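Local structure of putative peptidase (Bacteroides fragilis, 5DYN) at residues B[10-13]-B[14-17]; B[144-147]-B[148-152]; B[162-165]-B[166-169]. The protein probably activates the Bacteroides fragilis toxin by proteolytic cleavage, as a clostripain-family (C11) cysteine peptidase whose C-terminal part is this chain. All blocks are in the same frame, centred on the assembly; numbering follows the deposited sequence. Where two conformers were deposited one is given.

Interaction 1: B[10-13]-B[14-17]; sequences MDIA and DLHA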
ATOM      1  N   MET B  10      -0.053 -12.127  -6.035  1.00 32.15           N
ATOM      2  CA  MET B  10      -1.445 -12.127  -5.608  1.00 32.55           C
ATOM      3  C   MET B  10      -2.234 -10.984  -6.234  1.00 29.54           C
ATOM      4  O   MET B  10      -1.935  -9.810  -6.015  1.00 29.58           O
ATOM      5  CB  MET B  10      -1.542 -12.052  -4.081  1.00 35.19           C
ATOM      6  CG  MET B  10      -2.969 -12.166  -3.547  1.00 37.77           C
ATOM      7  SD  MET B  10      -3.053 -12.378  -1.756  1.00 38.56           S
ATOM      8  CE  MET B  10      -1.854 -11.155  -1.239  1.00 42.89           C
ATOM      9  N   ASP B  11      -3.241 -11.338  -7.025  1.00 34.79           N
ATOM     10  CA  ASP B  11      -4.134 -10.338  -7.585  0.50 33.45           C
ATOM     11  C   ASP B  11      -4.910  -9.670  -6.454  1.00 32.62           C
ATOM     12  O   ASP B  11      -5.158 -10.277  -5.413  1.00 36.93           O
ATOM     13  CB  ASP B  11      -5.080 -10.962  -8.613  0.50 32.66           C
ATOM     14  CG  ASP B  11      -4.389 -11.255  -9.938  0.50 37.56           C
ATOM     15  OD1 ASP B  11      -3.545 -10.438 -10.364  0.50 38.60           O
ATOM     16  OD2 ASP B  11      -4.686 -12.300 -10.554  0.50 37.24           O
ATOM     17  N   ILE B  12      -5.266  -8.407  -6.654  1.00 32.11           N
ATOM     18  CA  ILE B  12      -5.963  -7.644  -5.625  1.00 34.55           C
ATOM     19  C   ILE B  12      -7.299  -8.288  -5.252  1.00 34.63           C
ATOM     20  O   ILE B  12      -7.691  -8.279  -4.085  1.00 38.08           O
ATOM     21  CB  ILE B  12      -6.193  -6.186  -6.074  1.00 34.72           C
ATOM     22  CG1 ILE B  12      -4.851  -5.504  -6.322  1.00 31.61           C
ATOM     23  CG2 ILE B  12      -6.969  -5.412  -5.026  1.00 32.06           C
ATOM     24  CD1 ILE B  12      -3.917  -5.582  -5.135  1.00 29.97           C
ATOM     25  N   ALA B  13      -7.982  -8.866  -6.239  1.00 31.58           N
ATOM     26  CA  ALA B  13      -9.249  -9.551  -5.994  1.00 36.05           C
ATOM     27  C   ALA B  13      -9.052 -10.723  -5.038  1.00 32.42           C
ATOM     28  O   ALA B  13      -9.836 -10.916  -4.108  1.00 32.82           O
ATOM     29  CB  ALA B  13      -9.863 -10.029  -7.303  1.00 28.16           C
ATOM     30  N   ASP B  14      -7.998 -11.497  -5.274  1.00 33.11           N
ATOM     31  CA  ASP B  14      -7.646 -12.610  -4.400  1.00 29.01           C
ATOM     32  C   ASP B  14      -7.242 -12.126  -3.009  1.00 36.22           C
ATOM     33  O   ASP B  14      -7.568 -12.768  -2.008  1.00 34.43           O
ATOM     34  CB  ASP B  14      -6.516 -13.434  -5.014  1.00 32.98           C
ATOM     35  CG  ASP B  14      -6.890 -14.020  -6.355  1.00 33.41           C
ATOM     36  OD1 ASP B  14      -8.092 -14.274  -6.572  1.00 39.21           O
ATOM     37  OD2 ASP B  14      -5.987 -14.220  -7.193  1.00 51.73           O
ATOM     38  N   LEU B  15      -6.533 -11.001  -2.949  1.00 31.73           N
ATOM     39  CA  LEU B  15      -6.150 -10.411  -1.670  1.00 36.79           C
ATOM     40  C   LEU B  15      -7.389 -10.021  -0.871  1.00 34.22           C
ATOM     41  O   LEU B  15      -7.485 -10.312   0.322  1.00 30.93           O
ATOM     42  CB  LEU B  15      -5.250  -9.190  -1.878  1.00 31.63           C
ATOM     43  CG  LEU B  15      -4.948  -8.322  -0.651  1.00 31.89           C
ATOM     44  CD1 LEU B  15      -4.348  -9.143   0.487  1.00 34.43           C
ATOM     45  CD2 LEU B  15      -4.016  -7.174  -1.023  1.00 33.39           C
ATOM     46  N   HIS B  16      -8.334  -9.369  -1.541  1.00 34.41           N
ATOM     47  CA  HIS B  16      -9.599  -8.989  -0.921  1.00 35.43           C
ATOM     48  C   HIS B  16     -10.359 -10.204  -0.398  1.00 36.05           C
ATOM     49  O   HIS B  16     -10.896 -10.183   0.711  1.00 31.88           O
ATOM     50  CB  HIS B  16     -10.478  -8.223  -1.910  1.00 33.79           C
ATOM     51  CG  HIS B  16     -11.866  -7.977  -1.409  1.00 34.59           C
ATOM     52  ND1 HIS B  16     -12.933  -8.781  -1.749  1.00 29.39           N
ATOM     53  CD2 HIS B  16     -12.362  -7.028  -0.579  1.00 37.40           C
ATOM     54  CE1 HIS B  16     -14.025  -8.335  -1.157  1.00 35.89           C
ATOM     55  NE2 HIS B  16     -13.706  -7.271  -0.441  1.00 35.13           N
ATOM     56  N   ALA B  17     -10.409 -11.257  -1.209  1.00 33.60           N
ATOM     57  CA  ALA B  17     -11.067 -12.498  -0.812  1.00 36.79           C
ATOM     58  C   ALA B  17     -10.431 -13.057   0.457  1.00 40.34           C
ATOM     59  O   ALA B  17     -11.126 -13.540   1.349  1.00 45.35           O
ATOM     60  CB  ALA B  17     -11.004 -13.520  -1.938  1.00 22.17           C
TER
HETATM   61  O   HOH W   1     -12.819 -10.972  -3.452  1.00 38.85           O
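Met10 reaches Leu15 across the first turn of helix 12-18, and its thioether arm follows the backbone on the way. From CB the chain leaves with CG anti to the backbone N (chi1 -175°), which lays it alongside the helix start. Near the amide of Leu15, Met10 CG also comes within 4.0 Å of Asp14 CB, the Met10 and Asp14 arms running antiparallel past one another. Met10 SD lies near Leu15 CA at 3.7 Å. A bend at chi3 (44°) then turns the methyl toward Leu15, so that Met10 CE meets Leu15 CD1 at 3.6 Å, with the two side chains set roughly perpendicular. Met95 of the other chain packs against both residues. The helix opens with regular backbone bonds: Leu15 N donates to Asp11 O (2.9 Å), His16 N to Ile12 O (2.8 Å) and Ala17 N to Ala13 O. A water joins Ala13 O, to which it donates, with His16 ND1 at 2.8 Å, lying in the plane of the ring at its edge. NE2 of the same ring is hydrogen-bonded to Asp46. Asp11 occupies the N-cap position without making a capping bond. Its side chain was modelled in two conformers, and in one of them OD1 accepts from Ser125 N of the other chain. The chemistry is thus mixed: apolar contacts of Met10 and Leu15 are shared with the partner chain, whereas the polar link from Asp11 to that chain holds for one conformer and may be only partly occupied.

Interaction 2: B[144-147]-B[148-152]; sequences GVMC and YDRRT. With NA (sodium ion), chain I.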
ATOM      1  N   GLY B 144       2.166  17.979 -16.737  1.00 39.34           N
ATOM      2  CA  GLY B 144       1.745  18.648 -15.520  1.00 37.64           C
ATOM      3  C   GLY B 144       1.031  17.715 -14.561  1.00 39.75           C
ATOM      4  O   GLY B 144       0.872  18.029 -13.381  1.00 38.68           O
ATOM      5  N   VAL B 145       0.588  16.568 -15.067  1.00 38.90           N
ATOM      6  CA  VAL B 145      -0.020  15.550 -14.216  1.00 35.70           C
ATOM      7  C   VAL B 145       1.059  14.615 -13.690  1.00 31.02           C
ATOM      8  O   VAL B 145       1.636  13.840 -14.454  1.00 29.37           O
ATOM      9  CB  VAL B 145      -1.084  14.725 -14.963  1.00 36.66           C
ATOM     10  CG1 VAL B 145      -1.687  13.680 -14.033  1.00 32.22           C
ATOM     11  CG2 VAL B 145      -2.165  15.630 -15.532  1.00 32.05           C
ATOM     12  N   MET B 146       1.331  14.703 -12.391  1.00 34.17           N
ATOM     13  CA  MET B 146       2.381  13.909 -11.758  1.00 29.24           C
ATOM     14  C   MET B 146       2.248  12.436 -12.092  1.00 32.38           C
ATOM     15  O   MET B 146       1.176  11.848 -11.939  1.00 28.14           O
ATOM     16  CB  MET B 146       2.359  14.086 -10.238  1.00 31.76           C
ATOM     17  CG  MET B 146       3.362  13.197  -9.505  1.00 28.17           C
ATOM     18  SD  MET B 146       5.073  13.592  -9.933  1.00 41.60           S
ATOM     19  CE  MET B 146       5.956  12.264  -9.113  1.00 31.39           C
ATOM     20  N   CYS B 147       3.341  11.853 -12.569  1.00 29.59           N
ATOM     21  CA  CYS B 147       3.392  10.426 -12.835  1.00 26.65           C
ATOM     22  C   CYS B 147       4.245   9.751 -11.773  1.00 31.51           C
ATOM     23  O   CYS B 147       5.440  10.032 -11.662  1.00 28.10           O
ATOM     24  CB  CYS B 147       3.955  10.151 -14.227  1.00 27.82           C
ATOM     25  SG  CYS B 147       3.909   8.416 -14.717  1.00 35.40           S
ATOM     26  N   TYR B 148       3.628   8.872 -10.987  1.00 30.72           N
ATOM     27  CA  TYR B 148       4.336   8.163  -9.924  1.00 31.33           C
ATOM     28  C   TYR B 148       5.162   6.999 -10.469  1.00 30.47           C
ATOM     29  O   TYR B 148       5.971   6.415  -9.749  1.00 30.40           O
ATOM     30  CB  TYR B 148       3.351   7.640  -8.874  1.00 32.47           C
ATOM     31  CG  TYR B 148       2.558   8.710  -8.161  1.00 31.90           C
ATOM     32  CD1 TYR B 148       3.184   9.638  -7.332  1.00 30.12           C
ATOM     33  CD2 TYR B 148       1.177   8.782  -8.302  1.00 28.89           C
ATOM     34  CE1 TYR B 148       2.457  10.615  -6.675  1.00 24.46           C
ATOM     35  CE2 TYR B 148       0.440   9.752  -7.647  1.00 29.79           C
ATOM     36  CZ  TYR B 148       1.084  10.666  -6.835  1.00 32.51           C
ATOM     37  OH  TYR B 148       0.347  11.628  -6.183  1.00 33.45           O
ATOM     38  N   ASP B 149       4.943   6.664 -11.738  1.00 29.45           N
ATOM     39  CA  ASP B 149       5.626   5.542 -12.369  1.00 30.51           C
ATOM     40  C   ASP B 149       6.754   6.039 -13.266  1.00 29.70           C
ATOM     41  O   ASP B 149       6.518   6.595 -14.336  1.00 31.83           O
ATOM     42  CB  ASP B 149       4.632   4.695 -13.167  1.00 29.82           C
ATOM     43  CG  ASP B 149       5.192   3.334 -13.555  1.00 34.00           C
ATOM     44  OD1 ASP B 149       6.433   3.174 -13.596  1.00 28.58           O
ATOM     45  OD2 ASP B 149       4.382   2.419 -13.824  1.00 34.40           O
ATOM     46  N   ARG B 150       7.986   5.815 -12.824  1.00 30.91           N
ATOM     47  CA  ARG B 150       9.157   6.364 -13.495  1.00 29.31           C
ATOM     48  C   ARG B 150       9.719   5.421 -14.553  1.00 35.28           C
ATOM     49  O   ARG B 150      10.733   5.714 -15.183  1.00 36.35           O
ATOM     50  CB  ARG B 150      10.226   6.702 -12.459  1.00 26.51           C
ATOM     51  CG  ARG B 150       9.815   7.843 -11.548  1.00 27.31           C
ATOM     52  CD  ARG B 150       9.865   9.147 -12.316  1.00 37.19           C
ATOM     53  NE  ARG B 150       8.654   9.943 -12.162  1.00 34.10           N
ATOM     54  CZ  ARG B 150       8.497  11.156 -12.683  1.00 34.31           C
ATOM     55  NH1 ARG B 150       9.477  11.707 -13.386  1.00 31.18           N
ATOM     56  NH2 ARG B 150       7.362  11.820 -12.501  1.00 32.28           N
ATOM     57  N   ARG B 151       9.048   4.288 -14.740  1.00 35.36           N
ATOM     58  CA  ARG B 151       9.400   3.331 -15.782  1.00 31.23           C
ATOM     59  C   ARG B 151       8.704   3.715 -17.080  1.00 33.74           C
ATOM     60  O   ARG B 151       7.526   3.404 -17.267  1.00 35.51           O
ATOM     61  CB  ARG B 151       9.003   1.915 -15.362  1.00 25.90           C
ATOM     62  CG  ARG B 151       9.559   1.503 -14.010  1.00 29.49           C
ATOM     63  CD  ARG B 151       8.804   0.325 -13.428  1.00 28.13           C
ATOM     64  NE  ARG B 151       7.383   0.624 -13.278  1.00 33.48           N
ATOM     65  CZ  ARG B 151       6.498  -0.195 -12.718  1.00 32.01           C
ATOM     66  NH1 ARG B 151       6.886  -1.369 -12.242  1.00 30.81           N
ATOM     67  NH2 ARG B 151       5.225   0.166 -12.626  1.00 26.26           N
ATOM     68  N   THR B 152       9.427   4.378 -17.979  1.00 31.26           N
ATOM     69  CA  THR B 152       8.811   4.989 -19.157  1.00 33.37           C
ATOM     70  C   THR B 152       8.160   3.990 -20.113  1.00 34.14           C
ATOM     71  O   THR B 152       7.406   4.385 -21.000  1.00 36.05           O
ATOM     72  CB  THR B 152       9.831   5.825 -19.960  1.00 26.14           C
ATOM     73  OG1 THR B 152      10.773   4.957 -20.602  1.00 30.25           O
ATOM     74  CG2 THR B 152      10.567   6.795 -19.046  1.00 25.73           C
TER
HETATM   75 NA    NA I 404       1.393  17.421 -10.988  1.00 36.93          NA
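Met146 sets out with CG anti to its own amide nitrogen (chi1 175°), which places CG over one face of the Tyr148 ring, 3.9 Å from Tyr148 CE1; the bend at chi2 (64°) then steers SD and CE toward Arg150. Arg150 bends twice, at chi2 and chi3, and so doubles back along the loop until its guanidinium group reaches the carbonyl of Cys147. Arg150 NH2 makes the main bond, 2.8 Å to Cys147 O, in the carbonyl plane and on a lone pair, while NE adds a weak one to the same oxygen. The returning group also passes the thioether end of Met146, at a steep angle to it, with Met146 CE 3.7 Å from Arg150 NH2. On the Cys147 side chain, SG takes a weak bond from Asp149 N. Further on, Asp149 OD1 accepts from Arg151 N at 3.1 Å, forming an Asx turn, and from Arg151 NE at 2.7 Å, the two donors approaching from opposite faces of the carboxylate plane. Arg151 NH2 completes a side-on, two-nitrogen salt bridge with Asp149 OD2, also 2.7 Å, nearly straight at 170° but from above the carboxylate plane. Tyr156 N gives OD2 a further bond, and the OH of Tyr148 is held by Asp159 and Gly210 N. At the first residue of 144-152, Gly144 O binds a sodium ion at 2.5 Å, a site shared with Asp207. The buried Asp149 charge is thus met by its salt bridge and by backbone donors, which probably keeps it ionised, while Arg151 NH1 turns to Glu120 of the other chain and carries the charge network across the boundary between the two polypeptides.

Interaction 3: B[162-165]-B[166-169]; sequences RFIY and QITA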
ATOM      1  N   ARG B 162      -4.717  15.481  -9.953  1.00 34.98           N
ATOM      2  CA  ARG B 162      -4.185  16.296 -11.038  1.00 35.52           C
ATOM      3  C   ARG B 162      -4.769  15.885 -12.386  1.00 34.57           C
ATOM      4  O   ARG B 162      -4.907  16.711 -13.289  1.00 34.34           O
ATOM      5  CB  ARG B 162      -2.658  16.213 -11.072  1.00 35.78           C
ATOM      6  CG  ARG B 162      -1.973  16.876  -9.886  1.00 35.87           C
ATOM      7  CD  ARG B 162      -2.167  18.387  -9.898  1.00 37.42           C
ATOM      8  NE  ARG B 162      -3.420  18.795  -9.269  1.00 37.60           N
ATOM      9  CZ  ARG B 162      -3.882  20.042  -9.255  1.00 39.93           C
ATOM     10  NH1 ARG B 162      -3.195  21.016  -9.837  1.00 29.81           N
ATOM     11  NH2 ARG B 162      -5.033  20.313  -8.658  1.00 37.34           N
ATOM     12  N   PHE B 163      -5.120  14.609 -12.514  1.00 29.43           N
ATOM     13  CA  PHE B 163      -5.749  14.114 -13.733  1.00 32.36           C
ATOM     14  C   PHE B 163      -7.167  14.667 -13.897  1.00 31.64           C
ATOM     15  O   PHE B 163      -7.552  15.094 -14.989  1.00 31.90           O
ATOM     16  CB  PHE B 163      -5.773  12.584 -13.739  1.00 29.81           C
ATOM     17  CG  PHE B 163      -6.615  11.995 -14.836  1.00 31.51           C
ATOM     18  CD1 PHE B 163      -6.256  12.154 -16.165  1.00 27.54           C
ATOM     19  CD2 PHE B 163      -7.763  11.279 -14.538  1.00 31.74           C
ATOM     20  CE1 PHE B 163      -7.030  11.614 -17.178  1.00 36.43           C
ATOM     21  CE2 PHE B 163      -8.542  10.734 -15.547  1.00 38.44           C
ATOM     22  CZ  PHE B 163      -8.176  10.904 -16.868  1.00 34.13           C
ATOM     23  N   ILE B 164      -7.942  14.657 -12.815  1.00 30.22           N
ATOM     24  CA  ILE B 164      -9.293  15.211 -12.852  1.00 37.13           C
ATOM     25  C   ILE B 164      -9.212  16.714 -13.101  1.00 34.45           C
ATOM     26  O   ILE B 164     -10.026  17.280 -13.831  1.00 37.43           O
ATOM     27  CB  ILE B 164     -10.078  14.931 -11.546  1.00 37.81           C
ATOM     28  CG1 ILE B 164     -10.180  13.427 -11.293  1.00 38.65           C
ATOM     29  CG2 ILE B 164     -11.479  15.515 -11.623  1.00 33.35           C
ATOM     30  CD1 ILE B 164     -10.941  12.678 -12.369  1.00 32.48           C
ATOM     31  N   TYR B 165      -8.208  17.349 -12.504  1.00 31.56           N
ATOM     32  CA  TYR B 165      -7.969  18.773 -12.703  1.00 35.63           C
ATOM     33  C   TYR B 165      -7.668  19.086 -14.168  1.00 36.33           C
ATOM     34  O   TYR B 165      -8.131  20.090 -14.710  1.00 35.56           O
ATOM     35  CB  TYR B 165      -6.814  19.247 -11.820  1.00 37.82           C
ATOM     36  CG  TYR B 165      -6.566  20.736 -11.884  1.00 37.47           C
ATOM     37  CD1 TYR B 165      -7.213  21.601 -11.012  1.00 36.26           C
ATOM     38  CD2 TYR B 165      -5.684  21.278 -12.811  1.00 38.40           C
ATOM     39  CE1 TYR B 165      -6.991  22.961 -11.063  1.00 38.96           C
ATOM     40  CE2 TYR B 165      -5.456  22.638 -12.869  1.00 38.92           C
ATOM     41  CZ  TYR B 165      -6.113  23.474 -11.993  1.00 39.26           C
ATOM     42  OH  TYR B 165      -5.891  24.829 -12.041  1.00 42.45           O
ATOM     43  N   GLN B 166      -6.884  18.218 -14.795  1.00 34.67           N
ATOM     44  CA  GLN B 166      -6.492  18.394 -16.187  1.00 35.70           C
ATOM     45  C   GLN B 166      -7.700  18.351 -17.122  1.00 35.97           C
ATOM     46  O   GLN B 166      -7.901  19.255 -17.936  1.00 35.39           O
ATOM     47  CB  GLN B 166      -5.480  17.320 -16.587  1.00 32.35           C
ATOM     48  CG  GLN B 166      -4.819  17.536 -17.940  1.00 40.04           C
ATOM     49  CD  GLN B 166      -3.606  18.440 -17.858  1.00 49.24           C
ATOM     50  OE1 GLN B 166      -3.639  19.488 -17.213  1.00 55.72           O
ATOM     51  NE2 GLN B 166      -2.520  18.031 -18.504  1.00 44.30           N
ATOM     52  N   ILE B 167      -8.505  17.302 -16.996  1.00 37.32           N
ATOM     53  CA  ILE B 167      -9.611  17.077 -17.921  1.00 34.12           C
ATOM     54  C   ILE B 167     -10.778  18.030 -17.683  1.00 32.26           C
ATOM     55  O   ILE B 167     -11.608  18.233 -18.568  1.00 36.41           O
ATOM     56  CB  ILE B 167     -10.120  15.626 -17.838  1.00 36.55           C
ATOM     57  CG1 ILE B 167     -10.776  15.357 -16.483  1.00 29.60           C
ATOM     58  CG2 ILE B 167      -8.977  14.651 -18.084  1.00 33.34           C
ATOM     59  CD1 ILE B 167     -11.354  13.967 -16.364  1.00 32.24           C
ATOM     60  N   THR B 168     -10.843  18.617 -16.492  1.00 35.70           N
ATOM     61  CA  THR B 168     -11.885  19.594 -16.192  1.00 36.50           C
ATOM     62  C   THR B 168     -11.341  21.016 -16.247  1.00 34.26           C
ATOM     63  O   THR B 168     -12.067  21.969 -15.972  1.00 31.92           O
ATOM     64  CB  THR B 168     -12.512  19.362 -14.801  1.00 35.13           C
ATOM     65  OG1 THR B 168     -11.524  19.579 -13.789  1.00 33.17           O
ATOM     66  CG2 THR B 168     -13.058  17.951 -14.684  1.00 33.39           C
ATOM     67  N   ALA B 169     -10.061  21.147 -16.589  1.00 31.63           N
ATOM     68  CA  ALA B 169      -9.385  22.441 -16.631  1.00 31.21           C
ATOM     69  C   ALA B 169      -9.580  23.215 -15.328  1.00 37.54           C
ATOM     70  O   ALA B 169      -9.608  24.445 -15.323  1.00 36.84           O
ATOM     71  CB  ALA B 169      -9.879  23.262 -17.814  1.00 34.82           C
TER
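Gln166 donates its amide hydrogen to Arg162 O, 2.9 Å away, and its CB sits over the same turn, close to the carbonyl oxygens of Arg162 and Phe163. The same amide lies beside CB of Tyr165, whose ring turns a face to the guanidinium group of Arg162, with NH1 above the ring centre. The carboxamide of Gln166 leaves the helix: NE2 is hydrogen-bonded to the backbone oxygens of Asp141 and Ser143. Ile167 N then bonds to Phe163 O at 3.1 Å. With CG1 of Ile167 set between the backbone N and the carbonyl carbon (chi1 67°), CG2 is left beside the N and meets Phe163 CE1 at 3.7 Å, the side chains crossing at a slant; CD1 of Ile167 approaches Ile164 CD1 at 4.2 Å. The end of helix 160-167 forms a Schellman motif, with a positive phi at Ala169 and bonds back into the last turn. Thr168 contributes two donors to a single acceptor: OG1 reaches Ile164 O at 2.7 Å and the amide N reaches it at 3.1 Å, from opposite faces of the carbonyl plane. The two bonds hold Ile164 O, and the one from OG1 would fix the rotation of the hydroxyl; the oxygen, on a buried residue, is thereby satisfied in the last turn. Tyr174 of helix 172-182 and Tyr133 of helix 130-133 pack against this side chain. Ala169, turned into the left-handed region (phi 51°), donates from its N to Gln166 O at 3.2 Å, and the chain leaves the helix axis towards helix 172-182.

From the N terminus, interaction 1 comes first, opening helix 12-18 after strand 8-10. Interaction 2 follows in the long loop between helix 130-133 and strand 158-159, and interaction 3 ends the helix that strand 158-159 leads into. Each is local and closes no more than a turn or a bend; they run in series, neither nesting nor crossing. Interactions 1 and 3 lie on opposite sides of the chain's centre, their centres about 30 Å apart. Interactions 2 and 3 touch: Val145 packs with CG2 against Arg162 O and Gln166 NE2, fastening the sodium-binding loop to helix 160-167. Interactions 1 and 2 both reach the other chain.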